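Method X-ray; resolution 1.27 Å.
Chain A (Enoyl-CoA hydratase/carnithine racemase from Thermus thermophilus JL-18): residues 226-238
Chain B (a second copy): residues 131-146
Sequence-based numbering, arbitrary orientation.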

# COMPACT_ATOMS: atom_id res chain seq x y z
N LEU A 226 -5.43 -18.62 -5.39
CA LEU A 226 -5.03 -18.93 -4.00
C LEU A 226 -6.24 -18.80 -3.08
O LEU A 226 -6.42 -19.64 -2.19
CB LEU A 226 -3.90 -18.01 -3.53
CG LEU A 226 -3.34 -18.29 -2.14
CD1 LEU A 226 -2.80 -19.69 -2.06
CD2 LEU A 226 -2.29 -17.26 -1.79
N GLU A 227 -7.07 -17.77 -3.31
CA GLU A 227 -8.35 -17.67 -2.58
C GLU A 227 -9.17 -18.95 -2.75
O GLU A 227 -9.74 -19.48 -1.79
CB GLU A 227 -9.13 -16.45 -3.03
CG GLU A 227 -8.62 -15.11 -2.55
CD GLU A 227 -9.36 -13.88 -3.07
OE1 GLU A 227 -9.08 -12.73 -2.64
OE2 GLU A 227 -10.22 -14.10 -3.97
N ALA A 228 -9.23 -19.45 -3.97
CA ALA A 228 -10.02 -20.68 -4.23
C ALA A 228 -9.44 -21.85 -3.42
O ALA A 228 -10.19 -22.60 -2.81
CB ALA A 228 -10.06 -20.98 -5.72
N VAL A 229 -8.13 -22.04 -3.48
CA VAL A 229 -7.52 -23.17 -2.75
C VAL A 229 -7.77 -23.03 -1.27
O VAL A 229 -8.18 -24.00 -0.60
CB VAL A 229 -6.01 -23.25 -3.07
CG1 VAL A 229 -5.29 -24.25 -2.19
CG2 VAL A 229 -5.76 -23.59 -4.53
N LEU A 230 -7.52 -21.85 -0.68
CA LEU A 230 -7.62 -21.72 0.78
C LEU A 230 -9.07 -21.73 1.22
O LEU A 230 -9.36 -22.24 2.29
CB LEU A 230 -6.83 -20.50 1.22
CG LEU A 230 -5.32 -20.50 0.90
CD1 LEU A 230 -4.60 -19.32 1.52
CD2 LEU A 230 -4.62 -21.80 1.32
N GLN A 231 -9.96 -21.12 0.44
CA GLN A 231 -11.39 -21.23 0.79
C GLN A 231 -11.84 -22.68 0.71
O GLN A 231 -12.70 -23.09 1.53
CB GLN A 231 -12.25 -20.37 -0.11
CG GLN A 231 -13.67 -20.15 0.38
CD GLN A 231 -13.66 -19.18 1.55
OE1 GLN A 231 -13.13 -19.47 2.65
NE2 GLN A 231 -14.15 -17.98 1.27
N GLY A 232 -11.31 -23.45 -0.20
CA GLY A 232 -11.65 -24.89 -0.26
C GLY A 232 -11.30 -25.54 1.04
O GLY A 232 -12.08 -26.35 1.60
N GLN A 233 -10.12 -25.23 1.57
CA GLN A 233 -9.67 -25.76 2.88
C GLN A 233 -10.59 -25.24 3.99
O GLN A 233 -11.04 -26.05 4.83
CB GLN A 233 -8.22 -25.40 3.13
CG GLN A 233 -7.27 -26.02 2.13
CD GLN A 233 -5.83 -25.62 2.29
OE1 GLN A 233 -5.44 -25.05 3.30
NE2 GLN A 233 -5.04 -25.86 1.24
N ALA A 234 -10.82 -23.95 4.06
CA ALA A 234 -11.66 -23.39 5.13
C ALA A 234 -13.08 -24.00 5.10
O ALA A 234 -13.68 -24.30 6.14
CB ALA A 234 -11.74 -21.88 5.06
N GLY A 235 -13.60 -24.29 3.92
CA GLY A 235 -14.95 -24.81 3.73
C GLY A 235 -15.08 -26.23 4.25
O GLY A 235 -16.21 -26.64 4.51
N GLN A 236 -13.97 -26.95 4.41
CA GLN A 236 -14.01 -28.34 4.87
C GLN A 236 -13.84 -28.44 6.38
O GLN A 236 -13.93 -29.52 6.94
CB GLN A 236 -12.92 -29.15 4.19
CG GLN A 236 -13.17 -29.36 2.72
CD GLN A 236 -12.08 -30.18 2.11
OE1 GLN A 236 -12.06 -31.39 2.28
NE2 GLN A 236 -11.19 -29.53 1.38
N THR A 237 -13.67 -27.31 7.07
CA THR A 237 -13.46 -27.31 8.52
C THR A 237 -14.79 -27.57 9.26
O THR A 237 -15.89 -27.15 8.82
CB THR A 237 -12.81 -26.01 9.04
OG1 THR A 237 -13.67 -24.89 8.77
CG2 THR A 237 -11.42 -25.81 8.46
N GLN A 238 -14.68 -28.13 10.45
CA GLN A 238 -15.83 -28.23 11.36
C GLN A 238 -16.34 -26.84 11.71
O GLN A 238 -17.55 -26.62 11.78
CB GLN A 238 -15.41 -28.97 12.61
CG GLN A 238 -14.95 -30.38 12.38
CD GLN A 238 -16.07 -31.32 12.01
OE1 GLN A 238 -15.98 -32.04 11.02
NE2 GLN A 238 -17.15 -31.33 12.79
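Chain B 131-146: AFVRIGLVPDSGLSFL

How does the chain B stretch lie on chain A? Chain A offers a helix, and chain B lays mostly irregular backbone along it: after a 3-10 segment at 132-134, which precedes the contact, the run from Gly B136 onward, extended through Leu B137, Val B138 and Pro B139, and then a type I' turn from Asp B140 to Leu B143 that leads into a helix. The CA atoms of Ala A234 and Leu B137 are 5.5 Å apart, those of Gln A231 and Val B138 5.9 Å, and those of Glu A227 and Asp B140 5.5 Å, so chain B advances as the chain A helix is followed backwards. Together the stretches bury 499 Å².

What does Gln A231 do for the extended run? Its amide binds the backbone of Val B138 at both ends: Val B138 N donates to Gln A231 OE1 at 2.9 Å, and Gln A231 NE2 donates to Val B138 O at 2.8 Å. The same NE2 also donates to Asp B140 OD2 at 2.9 Å. The other carboxylate oxygen of that aspartate is served within its own chain, since Ser B141 OG donates to Asp B140 OD1 at 2.8 Å.

How is the carboxylate of Glu A227 satisfied? It lies at the start of the chain B helix, where the NH groups of Gly B142 and Ser B144 have no acceptor within their own stretch. Gly B142 N, at the N-cap position, donates to Glu A227 OE2 at 2.8 Å; Ser B144 donates twice to Glu A227 OE1, through N at 3.0 Å and through OG at 2.6 Å. Ser B141 N lies 3.2 Å from Glu A227 OE2, but the angle is poor, and a water joins them instead: it accepts from Ser B141 N at 2.9 Å and donates to Glu A227 OE2 at 2.8 Å. Leu B143 N finds its acceptor inside the turn, at Asp B140 O, 3.1 Å away.

What closes the contact at the other end, and is anything left unpaired? Here the packing is apolar: Ala A234 CB rests 4.0 Å from Leu B137 CD2 and 4.3 Å from Val B138 CG1. Beyond it a second water bridges the chains, donating to Gly B136 O at 2.8 Å and to Thr A237 OG1 at 2.9 Å; that hydroxyl itself donates to Ala A234 O at 2.7 Å. One acceptor goes without: Pro B139 O is buried by the contact with no polar partner in the model, and Glu A227 CG lies 3.6 Å from it.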

# COMPACT_ATOMS: atom_id res chain seq x y z
N ALA B 131 -17.22 -9.99 6.85
CA ALA B 131 -18.18 -11.08 7.14
C ALA B 131 -17.65 -12.51 7.05
O ALA B 131 -18.12 -13.35 7.84
CB ALA B 131 -19.42 -10.95 6.25
N PHE B 132 -16.75 -12.81 6.12
CA PHE B 132 -16.31 -14.20 5.88
C PHE B 132 -15.89 -14.87 7.19
O PHE B 132 -16.25 -16.06 7.42
CB PHE B 132 -15.13 -14.23 4.90
CG PHE B 132 -15.54 -13.86 3.50
CD1 PHE B 132 -16.08 -14.81 2.67
CD2 PHE B 132 -15.28 -12.60 2.97
CE1 PHE B 132 -16.40 -14.52 1.38
CE2 PHE B 132 -15.59 -12.31 1.65
CZ PHE B 132 -16.15 -13.27 0.88
N VAL B 133 -15.12 -14.19 8.02
CA VAL B 133 -14.57 -14.82 9.24
C VAL B 133 -15.68 -15.26 10.20
O VAL B 133 -15.46 -16.19 10.98
CB VAL B 133 -13.54 -13.91 9.93
CG1 VAL B 133 -14.18 -12.76 10.66
CG2 VAL B 133 -12.65 -14.65 10.86
N ARG B 134 -16.85 -14.60 10.14
CA ARG B 134 -17.94 -14.92 11.07
C ARG B 134 -18.54 -16.27 10.78
O ARG B 134 -19.13 -16.87 11.66
CB ARG B 134 -19.02 -13.85 11.03
CG ARG B 134 -18.57 -12.47 11.48
CD ARG B 134 -19.74 -11.54 11.55
NE ARG B 134 -19.39 -10.18 11.98
CZ ARG B 134 -20.24 -9.13 11.85
NH1 ARG B 134 -21.41 -9.27 11.25
NH2 ARG B 134 -19.95 -7.93 12.31
N ILE B 135 -18.31 -16.80 9.58
CA ILE B 135 -18.72 -18.20 9.26
C ILE B 135 -17.50 -19.10 8.99
O ILE B 135 -17.63 -20.20 8.46
CB ILE B 135 -19.77 -18.24 8.15
CG1 ILE B 135 -19.27 -17.70 6.81
CG2 ILE B 135 -21.04 -17.55 8.58
CD1 ILE B 135 -20.19 -17.95 5.62
N GLY B 136 -16.34 -18.69 9.53
CA GLY B 136 -15.15 -19.54 9.45
C GLY B 136 -14.49 -19.63 8.08
O GLY B 136 -13.78 -20.58 7.83
N LEU B 137 -14.69 -18.58 7.26
CA LEU B 137 -14.12 -18.56 5.90
C LEU B 137 -13.09 -17.46 5.78
O LEU B 137 -12.96 -16.61 6.64
CB LEU B 137 -15.27 -18.39 4.91
CG LEU B 137 -16.25 -19.56 4.75
CD1 LEU B 137 -17.20 -19.28 3.59
CD2 LEU B 137 -15.55 -20.91 4.51
N VAL B 138 -12.37 -17.52 4.67
CA VAL B 138 -11.38 -16.49 4.30
C VAL B 138 -11.97 -15.51 3.31
O VAL B 138 -13.00 -15.81 2.67
CB VAL B 138 -10.13 -17.16 3.70
CG1 VAL B 138 -9.54 -18.21 4.61
CG2 VAL B 138 -10.37 -17.71 2.29
N PRO B 139 -11.37 -14.35 3.09
CA PRO B 139 -11.84 -13.45 2.05
C PRO B 139 -11.72 -14.11 0.68
O PRO B 139 -10.70 -14.69 0.37
CB PRO B 139 -10.92 -12.26 2.20
CG PRO B 139 -9.72 -12.71 2.92
CD PRO B 139 -10.25 -13.76 3.85
N ASP B 140 -12.75 -13.94 -0.15
CA ASP B 140 -12.70 -14.43 -1.53
C ASP B 140 -13.20 -13.35 -2.48
O ASP B 140 -13.48 -12.21 -2.09
CB ASP B 140 -13.33 -15.82 -1.66
CG ASP B 140 -14.85 -15.91 -1.57
OD1 ASP B 140 -15.54 -14.92 -1.92
OD2 ASP B 140 -15.32 -16.99 -1.14
N SER B 141 -13.36 -13.75 -3.74
CA SER B 141 -13.85 -12.88 -4.80
C SER B 141 -12.96 -11.64 -4.93
O SER B 141 -13.45 -10.54 -5.35
CB SER B 141 -15.32 -12.53 -4.57
OG SER B 141 -16.08 -13.69 -4.33
N GLY B 142 -11.67 -11.79 -4.69
CA GLY B 142 -10.70 -10.73 -4.82
C GLY B 142 -10.57 -9.83 -3.60
O GLY B 142 -9.74 -8.90 -3.68
N LEU B 143 -11.30 -10.10 -2.52
CA LEU B 143 -11.22 -9.17 -1.38
C LEU B 143 -9.80 -9.23 -0.79
O LEU B 143 -9.34 -8.19 -0.25
CB LEU B 143 -12.26 -9.53 -0.34
CG LEU B 143 -12.36 -8.55 0.85
CD1 LEU B 143 -12.70 -7.16 0.37
CD2 LEU B 143 -13.40 -9.08 1.82
N SER B 144 -9.11 -10.39 -0.81
CA SER B 144 -7.77 -10.43 -0.21
C SER B 144 -6.76 -9.61 -1.04
O SER B 144 -5.73 -9.23 -0.49
CB SER B 144 -7.28 -11.84 -0.01
OG SER B 144 -6.87 -12.46 -1.21
N PHE B 145 -7.04 -9.42 -2.31
CA PHE B 145 -6.24 -8.60 -3.24
C PHE B 145 -6.58 -7.15 -3.00
O PHE B 145 -5.68 -6.32 -2.77
CB PHE B 145 -6.52 -9.13 -4.63
CG PHE B 145 -5.83 -8.36 -5.73
CD1 PHE B 145 -6.43 -7.25 -6.31
CD2 PHE B 145 -4.63 -8.78 -6.28
CE1 PHE B 145 -5.80 -6.52 -7.28
CE2 PHE B 145 -4.02 -8.09 -7.34
CZ PHE B 145 -4.61 -6.95 -7.85
N LEU B 146 -7.85 -6.81 -3.10
CA LEU B 146 -8.24 -5.40 -3.07
C LEU B 146 -8.09 -4.75 -1.72
O LEU B 146 -7.65 -3.60 -1.65
CB LEU B 146 -9.71 -5.28 -3.50
CG LEU B 146 -10.04 -5.38 -4.98
CD1 LEU B 146 -11.53 -5.23 -5.13
CD2 LEU B 146 -9.33 -4.29 -5.78
O HOH W 1 -12.73 -22.34 9.67
O HOH W 2 -12.05 -15.95 -5.02